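Side-chain contacts in peptidoglycan synthetase penicillin-binding protein 3 (PDB 4YE5), which probably cross-links peptidoglycan strands as a class B penicillin-binding protein, a family of transpeptidases that bind penicillin: residues Asn514-Ile519 with Tyr550-Ser555; Met246-Gln251 with Ala414-Ala419; Ile509-Asn514 with Phe545-Tyr550. All coordinates share one frame; numbering follows the deposited sequence. Where two conformers were deposited one is given.

Interaction 1: Asn514-Ile519 with Tyr550-Ser555; sequences NPRFVI and YEVPAS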
ATOM      1  N   ASN A 514      -5.049 -14.564 -22.832  1.00 25.79           N
ATOM      2  CA  ASN A 514      -4.453 -13.239 -23.046  1.00 23.98           C
ATOM      3  C   ASN A 514      -4.391 -12.562 -21.700  1.00 21.60           C
ATOM      4  O   ASN A 514      -5.172 -11.653 -21.439  1.00 21.63           O
ATOM      5  CB  ASN A 514      -5.315 -12.399 -24.019  1.00 31.90           C
ATOM      6  CG  ASN A 514      -4.678 -11.044 -24.373  1.00 41.76           C
ATOM      7  OD1 ASN A 514      -3.514 -10.785 -24.058  1.00 44.57           O
ATOM      8  ND2 ASN A 514      -5.452 -10.175 -25.030  1.00 38.90           N
ATOM      9  N   PRO A 515      -3.497 -13.042 -20.817  1.00 21.24           N
ATOM     10  CA  PRO A 515      -3.572 -12.708 -19.386  1.00 19.34           C
ATOM     11  C   PRO A 515      -3.581 -11.209 -19.136  1.00 24.01           C
ATOM     12  O   PRO A 515      -2.772 -10.477 -19.686  1.00 22.92           O
ATOM     13  CB  PRO A 515      -2.294 -13.336 -18.823  1.00 16.14           C
ATOM     14  CG  PRO A 515      -2.104 -14.556 -19.686  1.00 21.03           C
ATOM     15  CD  PRO A 515      -2.413 -14.007 -21.088  1.00 24.37           C
ATOM     16  N   ARG A 516      -4.494 -10.765 -18.292  1.00 19.89           N
ATOM     17  CA  ARG A 516      -4.624  -9.346 -18.001  1.00 16.28           C
ATOM     18  C   ARG A 516      -4.405  -9.071 -16.515  1.00 19.27           C
ATOM     19  O   ARG A 516      -3.717  -8.119 -16.141  1.00 18.11           O
ATOM     20  CB  ARG A 516      -6.020  -8.894 -18.415  1.00 20.42           C
ATOM     21  CG  ARG A 516      -6.340  -7.469 -18.066  1.00 30.20           C
ATOM     22  CD  ARG A 516      -5.797  -6.503 -19.083  1.00 40.49           C
ATOM     23  NE  ARG A 516      -6.351  -5.169 -18.877  1.00 43.31           N
ATOM     24  CZ  ARG A 516      -7.280  -4.615 -19.642  1.00 31.61           C
ATOM     25  NH1 ARG A 516      -7.765  -5.268 -20.697  1.00 28.26           N
ATOM     26  NH2 ARG A 516      -7.704  -3.391 -19.367  1.00 26.73           N
ATOM     27  N   PHE A 517      -4.997  -9.907 -15.664  1.00 16.46           N
ATOM     28  CA  PHE A 517      -4.862  -9.743 -14.219  1.00 12.69           C
ATOM     29  C   PHE A 517      -4.442 -11.007 -13.523  1.00 16.86           C
ATOM     30  O   PHE A 517      -4.734 -12.107 -13.981  1.00 17.29           O
ATOM     31  CB  PHE A 517      -6.192  -9.306 -13.588  1.00 17.48           C
ATOM     32  CG  PHE A 517      -6.752  -8.039 -14.170  1.00 21.19           C
ATOM     33  CD1 PHE A 517      -6.157  -6.804 -13.900  1.00 23.99           C
ATOM     34  CD2 PHE A 517      -7.869  -8.077 -14.976  1.00 18.57           C
ATOM     35  CE1 PHE A 517      -6.679  -5.611 -14.458  1.00 23.51           C
ATOM     36  CE2 PHE A 517      -8.400  -6.899 -15.546  1.00 24.37           C
ATOM     37  CZ  PHE A 517      -7.803  -5.671 -15.285  1.00 21.22           C
ATOM     38  N   VAL A 518      -3.804 -10.830 -12.373  1.00 12.06           N
ATOM     39  CA  VAL A 518      -3.710 -11.891 -11.392  1.00 13.33           C
ATOM     40  C   VAL A 518      -4.464 -11.456 -10.147  1.00 13.21           C
ATOM     41  O   VAL A 518      -4.361 -10.300  -9.695  1.00 13.80           O
ATOM     42  CB  VAL A 518      -2.250 -12.202 -11.014  1.00 12.73           C
ATOM     43  CG1 VAL A 518      -2.202 -13.335  -9.961  1.00 10.50           C
ATOM     44  CG2 VAL A 518      -1.477 -12.598 -12.276  1.00 14.48           C
ATOM     45  N   ILE A 519      -5.242 -12.380  -9.618  1.00 11.80           N
ATOM     46  CA  ILE A 519      -6.119 -12.111  -8.498  1.00 12.22           C
ATOM     47  C   ILE A 519      -5.841 -13.193  -7.503  1.00 13.51           C
ATOM     48  O   ILE A 519      -5.994 -14.375  -7.805  1.00 12.63           O
ATOM     49  CB  ILE A 519      -7.598 -12.279  -8.900  1.00 16.61           C
ATOM     50  CG1 ILE A 519      -7.964 -11.346 -10.073  1.00 15.03           C
ATOM     51  CG2 ILE A 519      -8.517 -11.985  -7.703  1.00  9.92           C
ATOM     52  CD1 ILE A 519      -9.235 -11.822 -10.796  1.00 16.53           C
ATOM     53  N   TYR A 550     -13.489  -3.537 -17.275  1.00 23.61           N
ATOM     54  CA  TYR A 550     -12.530  -3.174 -18.321  1.00 24.64           C
ATOM     55  C   TYR A 550     -12.950  -3.664 -19.695  1.00 25.93           C
ATOM     56  O   TYR A 550     -12.196  -3.533 -20.666  1.00 30.04           O
ATOM     57  CB  TYR A 550     -11.118  -3.654 -17.948  1.00 21.03           C
ATOM     58  CG  TYR A 550     -10.619  -2.951 -16.706  1.00 23.56           C
ATOM     59  CD1 TYR A 550     -10.140  -1.639 -16.771  1.00 25.39           C
ATOM     60  CD2 TYR A 550     -10.682  -3.563 -15.462  1.00 22.28           C
ATOM     61  CE1 TYR A 550      -9.706  -0.971 -15.630  1.00 24.63           C
ATOM     62  CE2 TYR A 550     -10.236  -2.905 -14.313  1.00 22.14           C
ATOM     63  CZ  TYR A 550      -9.752  -1.614 -14.402  1.00 28.77           C
ATOM     64  OH  TYR A 550      -9.316  -0.960 -13.256  1.00 23.56           O
ATOM     65  N   GLU A 551     -14.169  -4.202 -19.783  1.00 23.58           N
ATOM     66  CA  GLU A 551     -14.721  -4.632 -21.069  1.00 25.70           C
ATOM     67  C   GLU A 551     -13.754  -5.565 -21.796  1.00 27.44           C
ATOM     68  O   GLU A 551     -13.432  -5.359 -22.967  1.00 31.04           O
ATOM     69  CB  GLU A 551     -15.064  -3.409 -21.942  1.00 29.42           C
ATOM     70  CG  GLU A 551     -15.994  -2.413 -21.231  1.00 27.99           C
ATOM     71  CD  GLU A 551     -16.430  -1.248 -22.114  1.00 45.27           C
ATOM     72  OE1 GLU A 551     -15.868  -0.143 -21.948  1.00 45.47           O
ATOM     73  OE2 GLU A 551     -17.335  -1.433 -22.967  1.00 49.33           O
ATOM     74  N   VAL A 552     -13.273  -6.577 -21.081  1.00 26.02           N
ATOM     75  CA  VAL A 552     -12.287  -7.505 -21.635  1.00 24.47           C
ATOM     76  C   VAL A 552     -12.982  -8.419 -22.650  1.00 28.27           C
ATOM     77  O   VAL A 552     -14.035  -8.983 -22.354  1.00 29.20           O
ATOM     78  CB  VAL A 552     -11.623  -8.337 -20.505  1.00 23.82           C
ATOM     79  CG1 VAL A 552     -10.525  -9.258 -21.073  1.00 25.09           C
ATOM     80  CG2 VAL A 552     -11.043  -7.393 -19.411  1.00 18.32           C
ATOM     81  N   PRO A 553     -12.404  -8.562 -23.856  1.00 28.39           N
ATOM     82  CA  PRO A 553     -13.017  -9.470 -24.828  1.00 29.44           C
ATOM     83  C   PRO A 553     -13.080 -10.905 -24.303  1.00 25.62           C
ATOM     84  O   PRO A 553     -12.126 -11.356 -23.663  1.00 28.01           O
ATOM     85  CB  PRO A 553     -12.066  -9.395 -26.034  1.00 33.57           C
ATOM     86  CG  PRO A 553     -11.333  -8.111 -25.879  1.00 38.61           C
ATOM     87  CD  PRO A 553     -11.181  -7.931 -24.386  1.00 30.32           C
ATOM     88  N   ALA A 554     -14.190 -11.592 -24.564  1.00 25.37           N
ATOM     89  CA  ALA A 554     -14.371 -12.984 -24.164  1.00 28.34           C
ATOM     90  C   ALA A 554     -13.258 -13.892 -24.694  1.00 32.83           C
ATOM     91  O   ALA A 554     -12.678 -13.632 -25.745  1.00 30.24           O
ATOM     92  CB  ALA A 554     -15.736 -13.481 -24.620  1.00 32.99           C
ATOM     93  N   SER A 555     -12.962 -14.964 -23.967  1.00 29.02           N
ATOM     94  CA  SER A 555     -11.931 -15.907 -24.402  1.00 27.40           C
ATOM     95  C   SER A 555     -12.304 -16.627 -25.688  1.00 26.95           C
ATOM     96  O   SER A 555     -13.478 -16.790 -26.000  1.00 28.40           O
ATOM     97  CB  SER A 555     -11.676 -16.950 -23.308  1.00 26.20           C
ATOM     98  OG  SER A 555     -11.051 -16.362 -22.169  1.00 24.23           O
TER
HETATM   99  O   HOH W   1      -9.484  -1.745 -20.771  1.00 53.70           O
HETATM  100  O   HOH W   2      -9.906  -4.757 -22.246  1.00 56.14           O
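The rings of F517 and Y550 meet obliquely, with centroids 5.5 Å apart and planes at 45°. The closest approach is F517 CZ to Y550 CD2, 3.6 Å. The side chains cross at about a right angle. In both residues CG lies anti to the carbonyl carbon, F517 at chi1 -57°, and this sends the two rings toward each other. L546 and M547 of helix 535-549 also touch F517 and help to bury it.

The aliphatic part of R516 adds to this packing. Its CG lies 3.3 Å above the plane of the F517 ring, toward the rim. R516 and F517 both face I510 on the neighbouring strand 501-510. They form a classic beta bulge at the start of strand 517-524. The bulge sets the two side chains next to each other on the side of the sheet that helix 535-549 covers. The Y550-S555 segment leaves that helix through a Schellman motif, in which E551 has positive phi. This turn brings V552 back toward the sheet.

The polar link is through water. R516 NH1 gives a hydrogen bond of 2.7 Å to one water oxygen, and NH2 gives one of 2.8 Å to the oxygen of another. Both waters lie at the guanidinium edge, in its plane. Each donates to the backbone Y550 O, so two bridges join the arginine to the helix exit. NH2 also bonds a glycerol, probably from the crystallisation liquor.

Two looser, oblique contacts also reach the guanidinium. R516 NH2 is 3.7 Å from Y550 CB, and the guanidinium and ring planes are 52° apart. R516 NH1 lies 4.1 Å from V552 CG2.

Interaction 2: Met246-Gln251 with Ala414-Ala419; sequences MVQDVQ and AISVIA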
HETATM    1  N   MSE A 246      -5.889  -9.450  -3.510  1.00 16.89           N
HETATM    2  CA  MSE A 246      -5.020  -8.553  -4.261  1.00 14.75           C
HETATM    3  C   MSE A 246      -5.305  -8.692  -5.737  1.00 14.29           C
HETATM    4  O   MSE A 246      -5.554  -9.803  -6.215  1.00 14.97           O
HETATM    5  CB  MSE A 246      -3.553  -8.923  -4.001  1.00 13.93           C
HETATM    6  CG  MSE A 246      -2.579  -8.079  -4.760  1.00 24.32           C
HETATM    7 SE   MSE A 246      -0.818  -8.610  -4.175  0.56 16.97          SE
HETATM    8  CE  MSE A 246       0.179  -7.253  -5.053  1.00 16.61           C
ATOM      9  N   VAL A 247      -5.274  -7.577  -6.464  1.00 14.02           N
ATOM     10  CA  VAL A 247      -5.405  -7.615  -7.914  1.00 14.16           C
ATOM     11  C   VAL A 247      -4.177  -6.946  -8.527  1.00 15.60           C
ATOM     12  O   VAL A 247      -3.866  -5.795  -8.200  1.00 15.92           O
ATOM     13  CB  VAL A 247      -6.680  -6.862  -8.409  1.00 14.32           C
ATOM     14  CG1 VAL A 247      -6.708  -6.847  -9.951  1.00 14.57           C
ATOM     15  CG2 VAL A 247      -7.953  -7.497  -7.849  1.00 13.86           C
ATOM     16  N   GLN A 248      -3.478  -7.654  -9.406  1.00 14.85           N
ATOM     17  CA  GLN A 248      -2.283  -7.113 -10.048  1.00 15.51           C
ATOM     18  C   GLN A 248      -2.406  -7.111 -11.580  1.00 15.88           C
ATOM     19  O   GLN A 248      -2.896  -8.080 -12.167  1.00 15.58           O
ATOM     20  CB  GLN A 248      -1.052  -7.953  -9.626  1.00 15.60           C
ATOM     21  CG  GLN A 248       0.265  -7.534 -10.287  1.00 16.42           C
ATOM     22  CD  GLN A 248       1.464  -8.162  -9.619  1.00 25.84           C
ATOM     23  OE1 GLN A 248       1.505  -8.290  -8.397  1.00 21.51           O
ATOM     24  NE2 GLN A 248       2.439  -8.570 -10.412  1.00 17.23           N
ATOM     25  N   ASP A 249      -1.985  -6.019 -12.213  1.00 16.57           N
ATOM     26  CA  ASP A 249      -1.918  -5.946 -13.680  1.00 19.01           C
ATOM     27  C   ASP A 249      -0.733  -6.751 -14.203  1.00 22.06           C
ATOM     28  O   ASP A 249       0.419  -6.449 -13.872  1.00 21.07           O
ATOM     29  CB  ASP A 249      -1.735  -4.505 -14.150  1.00 19.59           C
ATOM     30  CG  ASP A 249      -1.630  -4.410 -15.671  1.00 28.86           C
ATOM     31  OD1 ASP A 249      -2.671  -4.559 -16.345  1.00 33.57           O
ATOM     32  OD2 ASP A 249      -0.516  -4.202 -16.188  1.00 28.53           O
ATOM     33  N   VAL A 250      -1.011  -7.751 -15.036  1.00 17.69           N
ATOM     34  CA  VAL A 250       0.013  -8.691 -15.485  1.00 19.98           C
ATOM     35  C   VAL A 250       1.202  -8.025 -16.159  1.00 21.63           C
ATOM     36  O   VAL A 250       2.349  -8.300 -15.819  1.00 28.06           O
ATOM     37  CB  VAL A 250      -0.581  -9.759 -16.432  1.00 18.81           C
ATOM     38  CG1 VAL A 250       0.527 -10.549 -17.148  1.00 18.04           C
ATOM     39  CG2 VAL A 250      -1.462 -10.712 -15.638  1.00 16.42           C
ATOM     40  N   GLN A 251       0.950  -7.156 -17.122  1.00 20.42           N
ATOM     41  CA  GLN A 251       2.071  -6.679 -17.925  1.00 29.10           C
ATOM     42  C   GLN A 251       2.949  -5.641 -17.224  1.00 33.29           C
ATOM     43  O   GLN A 251       4.145  -5.577 -17.476  1.00 30.84           O
ATOM     44  CB  GLN A 251       1.606  -6.197 -19.305  1.00 30.84           C
ATOM     45  CG  GLN A 251       1.494  -7.387 -20.277  1.00 44.73           C
ATOM     46  CD  GLN A 251       0.867  -7.034 -21.608  1.00 53.75           C
ATOM     47  OE1 GLN A 251       0.750  -5.863 -21.961  1.00 60.08           O
ATOM     48  NE2 GLN A 251       0.458  -8.055 -22.356  1.00 56.54           N
ATOM     49  N   ALA A 414       4.852 -14.052  -7.879  1.00 15.67           N
ATOM     50  CA  ALA A 414       5.393 -15.328  -8.378  1.00 17.66           C
ATOM     51  C   ALA A 414       4.466 -15.923  -9.438  1.00 15.52           C
ATOM     52  O   ALA A 414       4.903 -16.379 -10.491  1.00 18.33           O
ATOM     53  CB  ALA A 414       5.584 -16.322  -7.215  1.00 13.87           C
ATOM     54  N   ILE A 415       3.169 -15.919  -9.160  1.00 14.16           N
ATOM     55  CA  ILE A 415       2.199 -16.368 -10.154  1.00 15.32           C
ATOM     56  C   ILE A 415       2.191 -15.487 -11.411  1.00 17.71           C
ATOM     57  O   ILE A 415       2.008 -15.984 -12.532  1.00 13.95           O
ATOM     58  CB  ILE A 415       0.794 -16.450  -9.535  1.00 16.98           C
ATOM     59  CG1 ILE A 415       0.773 -17.568  -8.478  1.00 17.74           C
ATOM     60  CG2 ILE A 415      -0.279 -16.674 -10.615  1.00 13.66           C
ATOM     61  CD1 ILE A 415       1.086 -18.969  -9.051  1.00 16.68           C
ATOM     62  N   SER A 416       2.404 -14.187 -11.238  0.57 17.01           N
ATOM     63  CA  SER A 416       2.447 -13.280 -12.384  0.57 16.01           C
ATOM     64  C   SER A 416       3.531 -13.705 -13.373  0.57 17.03           C
ATOM     65  O   SER A 416       3.405 -13.480 -14.584  0.57 15.95           O
ATOM     66  CB  SER A 416       2.718 -11.838 -11.943  0.57 15.23           C
ATOM     67  OG  SER A 416       4.112 -11.618 -11.835  0.57 14.82           O
ATOM     68  N   VAL A 417       4.591 -14.327 -12.863  1.00 19.39           N
ATOM     69  CA  VAL A 417       5.699 -14.766 -13.735  1.00 17.93           C
ATOM     70  C   VAL A 417       5.182 -15.702 -14.831  1.00 22.84           C
ATOM     71  O   VAL A 417       5.585 -15.597 -15.998  1.00 20.09           O
ATOM     72  CB  VAL A 417       6.813 -15.512 -12.948  1.00 22.41           C
ATOM     73  CG1 VAL A 417       7.790 -16.206 -13.906  1.00 17.78           C
ATOM     74  CG2 VAL A 417       7.539 -14.560 -12.040  1.00 19.00           C
ATOM     75  N   ILE A 418       4.291 -16.618 -14.455  1.00 17.47           N
ATOM     76  CA  ILE A 418       3.693 -17.536 -15.432  1.00 15.52           C
ATOM     77  C   ILE A 418       2.775 -16.803 -16.425  1.00 20.01           C
ATOM     78  O   ILE A 418       2.637 -17.194 -17.588  1.00 20.29           O
ATOM     79  CB  ILE A 418       2.843 -18.642 -14.731  1.00 17.78           C
ATOM     80  CG1 ILE A 418       3.619 -19.308 -13.584  1.00 21.43           C
ATOM     81  CG2 ILE A 418       2.334 -19.652 -15.730  1.00 21.41           C
ATOM     82  CD1 ILE A 418       4.999 -19.827 -13.965  1.00 20.08           C
ATOM     83  N   ALA A 419       2.099 -15.778 -15.937  1.00 15.66           N
ATOM     84  CA  ALA A 419       1.197 -14.969 -16.775  1.00 16.48           C
ATOM     85  C   ALA A 419       1.940 -14.057 -17.727  1.00 20.44           C
ATOM     86  O   ALA A 419       1.413 -13.674 -18.786  1.00 20.55           O
ATOM     87  CB  ALA A 419       0.269 -14.118 -15.855  1.00 13.77           C
TER
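Q248 reaches S416 with an extended side chain. Its CG is anti to the backbone N (chi1 177°), and chi2 continues the line at 167°. This carries the amide from strand 242-249 to helix 408-419. V250 CG1 is likewise anti to its backbone N, at chi1 167°, and both methyls of V250 meet A419.

The contact joins a strand of the five-stranded antiparallel sheet to a helix packed on one face of it. This alpha/beta layering belongs to the penicillin-binding transpeptidase domain, which shares its fold with serine beta-lactamases. S416 and A419 are three residues apart, about one helical turn. Both therefore point at the strand and the loop that follows it, and V417 points away. Small side chains on this face let the backbones come close, with V250 CA 6.0 Å from S416 CA.

The first part of the contact is at the amide of Q248. NE2 lies 3.6 Å from S416 CB and 3.8 Å from S416 OG. The serine is not the hydrogen-bond partner of the amide. NE2 bonds to N413 OD1 on the same helix, and OE1 accepts from Q427 NE2. These two bonds fix the rotation of the buried amide and satisfy both its ends. S416 OG bonds to the backbone O of N413, so N413 serves both side chains. S416 has two deposited conformers, and this account concerns one.

The second part is apolar and lies just past the end of the strand. The A419 methyl fits against the fork of V250, with CB 3.8 Å from each of CG1 and CG2. On the same side chain, V250 CG1 also touches the backbone A419 O at 3.6 Å.

Interaction 3: Ile509-Asn514 with Phe545-Tyr550; sequences IIPADN and FLMQKY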
ATOM      1  N   ILE A 509      -5.106 -16.394 -12.906  1.00 13.87           N
ATOM      2  CA  ILE A 509      -4.662 -15.558 -14.021  1.00 15.92           C
ATOM      3  C   ILE A 509      -5.836 -15.491 -14.977  1.00 20.77           C
ATOM      4  O   ILE A 509      -6.387 -16.522 -15.344  1.00 17.85           O
ATOM      5  CB  ILE A 509      -3.481 -16.216 -14.770  1.00 12.64           C
ATOM      6  CG1 ILE A 509      -2.267 -16.323 -13.839  1.00 16.19           C
ATOM      7  CG2 ILE A 509      -3.162 -15.433 -16.031  1.00 14.64           C
ATOM      8  CD1 ILE A 509      -1.193 -17.353 -14.308  1.00 12.79           C
ATOM      9  N   ILE A 510      -6.237 -14.289 -15.375  1.00 13.32           N
ATOM     10  CA  ILE A 510      -7.435 -14.166 -16.193  1.00 16.19           C
ATOM     11  C   ILE A 510      -7.320 -12.995 -17.201  1.00 16.01           C
ATOM     12  O   ILE A 510      -6.730 -11.964 -16.886  1.00 20.35           O
ATOM     13  CB  ILE A 510      -8.680 -14.012 -15.268  1.00 18.98           C
ATOM     14  CG1 ILE A 510      -9.982 -14.136 -16.070  1.00 20.81           C
ATOM     15  CG2 ILE A 510      -8.645 -12.672 -14.500  1.00 18.84           C
ATOM     16  CD1 ILE A 510     -11.232 -14.004 -15.216  1.00 16.00           C
ATOM     17  N   PRO A 511      -7.789 -13.188 -18.453  1.00 18.77           N
ATOM     18  CA  PRO A 511      -8.160 -14.490 -19.039  1.00 19.55           C
ATOM     19  C   PRO A 511      -6.916 -15.291 -19.401  1.00 26.99           C
ATOM     20  O   PRO A 511      -5.898 -14.687 -19.763  1.00 22.45           O
ATOM     21  CB  PRO A 511      -8.949 -14.121 -20.297  1.00 17.18           C
ATOM     22  CG  PRO A 511      -8.571 -12.667 -20.625  1.00 21.36           C
ATOM     23  CD  PRO A 511      -8.053 -12.044 -19.351  1.00 18.35           C
ATOM     24  N   ALA A 512      -6.993 -16.620 -19.310  1.00 21.43           N
ATOM     25  CA  ALA A 512      -5.825 -17.467 -19.570  1.00 23.93           C
ATOM     26  C   ALA A 512      -5.226 -17.275 -20.969  1.00 28.09           C
ATOM     27  O   ALA A 512      -4.018 -17.429 -21.160  1.00 23.88           O
ATOM     28  CB  ALA A 512      -6.170 -18.953 -19.348  1.00 22.14           C
ATOM     29  N   ASP A 513      -6.061 -16.944 -21.946  1.00 23.05           N
ATOM     30  CA  ASP A 513      -5.577 -16.901 -23.328  1.00 26.60           C
ATOM     31  C   ASP A 513      -4.999 -15.535 -23.740  1.00 29.07           C
ATOM     32  O   ASP A 513      -4.492 -15.382 -24.838  1.00 30.32           O
ATOM     33  CB  ASP A 513      -6.645 -17.398 -24.310  1.00 28.35           C
ATOM     34  CG  ASP A 513      -7.993 -16.720 -24.121  1.00 29.96           C
ATOM     35  OD1 ASP A 513      -8.401 -16.445 -22.969  1.00 28.75           O
ATOM     36  OD2 ASP A 513      -8.665 -16.479 -25.141  1.00 37.52           O
ATOM     37  N   ASN A 514      -5.049 -14.564 -22.832  1.00 25.79           N
ATOM     38  CA  ASN A 514      -4.453 -13.239 -23.046  1.00 23.98           C
ATOM     39  C   ASN A 514      -4.391 -12.562 -21.700  1.00 21.60           C
ATOM     40  O   ASN A 514      -5.172 -11.653 -21.439  1.00 21.63           O
ATOM     41  CB  ASN A 514      -5.315 -12.399 -24.019  1.00 31.90           C
ATOM     42  CG  ASN A 514      -4.678 -11.044 -24.373  1.00 41.76           C
ATOM     43  OD1 ASN A 514      -3.514 -10.785 -24.058  1.00 44.57           O
ATOM     44  ND2 ASN A 514      -5.452 -10.175 -25.030  1.00 38.90           N
ATOM     45  N   PHE A 545     -16.191  -9.071 -11.979  1.00 19.90           N
ATOM     46  CA  PHE A 545     -16.273  -7.607 -11.959  1.00 23.04           C
ATOM     47  C   PHE A 545     -15.228  -6.973 -12.891  1.00 20.11           C
ATOM     48  O   PHE A 545     -15.532  -6.032 -13.598  1.00 18.22           O
ATOM     49  CB  PHE A 545     -16.080  -7.091 -10.526  1.00 23.19           C
ATOM     50  CG  PHE A 545     -15.950  -5.588 -10.423  1.00 28.07           C
ATOM     51  CD1 PHE A 545     -17.077  -4.770 -10.487  1.00 23.61           C
ATOM     52  CD2 PHE A 545     -14.714  -5.001 -10.235  1.00 24.72           C
ATOM     53  CE1 PHE A 545     -16.962  -3.388 -10.395  1.00 24.32           C
ATOM     54  CE2 PHE A 545     -14.585  -3.619 -10.129  1.00 18.52           C
ATOM     55  CZ  PHE A 545     -15.711  -2.814 -10.211  1.00 23.36           C
ATOM     56  N   LEU A 546     -13.996  -7.494 -12.869  1.00 18.89           N
ATOM     57  CA  LEU A 546     -12.898  -6.928 -13.670  1.00 21.33           C
ATOM     58  C   LEU A 546     -13.089  -7.071 -15.173  1.00 19.59           C
ATOM     59  O   LEU A 546     -12.759  -6.161 -15.930  1.00 17.65           O
ATOM     60  CB  LEU A 546     -11.564  -7.557 -13.292  1.00 19.62           C
ATOM     61  CG  LEU A 546     -10.992  -7.227 -11.915  1.00 16.99           C
ATOM     62  CD1 LEU A 546      -9.820  -8.170 -11.603  1.00 12.27           C
ATOM     63  CD2 LEU A 546     -10.548  -5.752 -11.837  1.00 16.17           C
HETATM   64  N   MSE A 547     -13.603  -8.217 -15.615  1.00 16.46           N
HETATM   65  CA  MSE A 547     -13.865  -8.406 -17.040  1.00 19.79           C
HETATM   66  C   MSE A 547     -14.952  -7.440 -17.510  1.00 21.22           C
HETATM   67  O   MSE A 547     -14.890  -6.942 -18.621  1.00 23.48           O
HETATM   68  CB  MSE A 547     -14.288  -9.858 -17.364  1.00 18.03           C
HETATM   69  CG  MSE A 547     -13.332 -10.936 -16.912  1.00 22.07           C
HETATM   70 SE   MSE A 547     -11.618 -10.892 -17.834  0.60 21.54          SE
HETATM   71  CE  MSE A 547     -10.568  -9.971 -16.504  1.00 16.68           C
ATOM     72  N   GLN A 548     -15.956  -7.199 -16.674  1.00 23.71           N
ATOM     73  CA  GLN A 548     -17.041  -6.266 -17.031  1.00 25.73           C
ATOM     74  C   GLN A 548     -16.552  -4.820 -16.988  1.00 24.47           C
ATOM     75  O   GLN A 548     -16.811  -4.049 -17.902  1.00 26.03           O
ATOM     76  CB  GLN A 548     -18.248  -6.441 -16.085  1.00 29.43           C
ATOM     77  CG  GLN A 548     -19.269  -5.264 -16.075  1.00 44.78           C
ATOM     78  CD  GLN A 548     -20.389  -5.423 -17.099  1.00 53.89           C
ATOM     79  OE1 GLN A 548     -20.599  -6.509 -17.640  1.00 55.11           O
ATOM     80  NE2 GLN A 548     -21.118  -4.336 -17.362  1.00 51.73           N
ATOM     81  N   LYS A 549     -15.837  -4.452 -15.919  1.00 21.46           N
ATOM     82  CA  LYS A 549     -15.351  -3.077 -15.787  1.00 25.33           C
ATOM     83  C   LYS A 549     -14.444  -2.684 -16.940  1.00 25.99           C
ATOM     84  O   LYS A 549     -14.595  -1.618 -17.511  1.00 27.50           O
ATOM     85  CB  LYS A 549     -14.600  -2.851 -14.471  1.00 21.33           C
ATOM     86  CG  LYS A 549     -14.077  -1.400 -14.298  1.00 21.93           C
ATOM     87  CD  LYS A 549     -13.357  -1.249 -12.928  1.00 24.32           C
ATOM     88  CE  LYS A 549     -12.574   0.061 -12.847  1.00 23.62           C
ATOM     89  NZ  LYS A 549     -13.508   1.193 -13.038  1.00 24.76           N
ATOM     90  N   TYR A 550     -13.489  -3.537 -17.275  1.00 23.61           N
ATOM     91  CA  TYR A 550     -12.530  -3.174 -18.321  1.00 24.64           C
ATOM     92  C   TYR A 550     -12.950  -3.664 -19.695  1.00 25.93           C
ATOM     93  O   TYR A 550     -12.196  -3.533 -20.666  1.00 30.04           O
ATOM     94  CB  TYR A 550     -11.118  -3.654 -17.948  1.00 21.03           C
ATOM     95  CG  TYR A 550     -10.619  -2.951 -16.706  1.00 23.56           C
ATOM     96  CD1 TYR A 550     -10.140  -1.639 -16.771  1.00 25.39           C
ATOM     97  CD2 TYR A 550     -10.682  -3.563 -15.462  1.00 22.28           C
ATOM     98  CE1 TYR A 550      -9.706  -0.971 -15.630  1.00 24.63           C
ATOM     99  CE2 TYR A 550     -10.236  -2.905 -14.313  1.00 22.14           C
ATOM    100  CZ  TYR A 550      -9.752  -1.614 -14.402  1.00 28.77           C
ATOM    101  OH  TYR A 550      -9.316  -0.960 -13.256  1.00 23.56           O
TER
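I510 ends strand 501-510, and a cis peptide bond joins it to P511. P511 then opens a type I beta turn that runs to N514, closed by N514 N to P511 O at 3.2 Å. The facing segment holds the last turn of helix 535-549 and Y550, the first residue past it. The contact is thus a helix-on-sheet packing in the transpeptidase domain, at one end of the strand. P511 and M547 are the residues nearest in backbone, with CA atoms 8.6 Å apart.

M547, a selenomethionine here, fills this gap. Its CG sits beside the backbone N (chi1 -55°). The chain bends again at chi2 (-66°) and chi3 (99°), which folds the methyl over to I510. I510 and M547 meet tip to tip. The I510 CD1 end lies 4.1 Å from M547 CG, and I510 CG1 is 4.0 Å from SE. All three residues are buried, and their contact is wholly apolar. Y481 also touches M547.

P511 crosses M547 obliquely, with P511 CD 4.0 Å from M547 SE. Beyond the selenium, M547 CE comes to 3.9 Å from I510 CG2.

All three contacts involve the five-stranded antiparallel sheet. Interactions 1 and 3 lie together, with centres about 2 Å apart, and both tie the sheet to the C-terminal end of helix 535-549 and what follows. Interaction 3 is the buried, apolar part. Interaction 1 is partly buried and adds water bridges and a guanidinium. S555 OG, bonded to D513 OD1, also joins them. Interaction 2 is buried too, but it holds a different helix, 408-419, and includes an amide satisfied by hydrogen bonds. It meets interaction 1 through strand pairing, V518 O with Q248 N. I509 packs on A419 and I415, linking interactions 2 and 3.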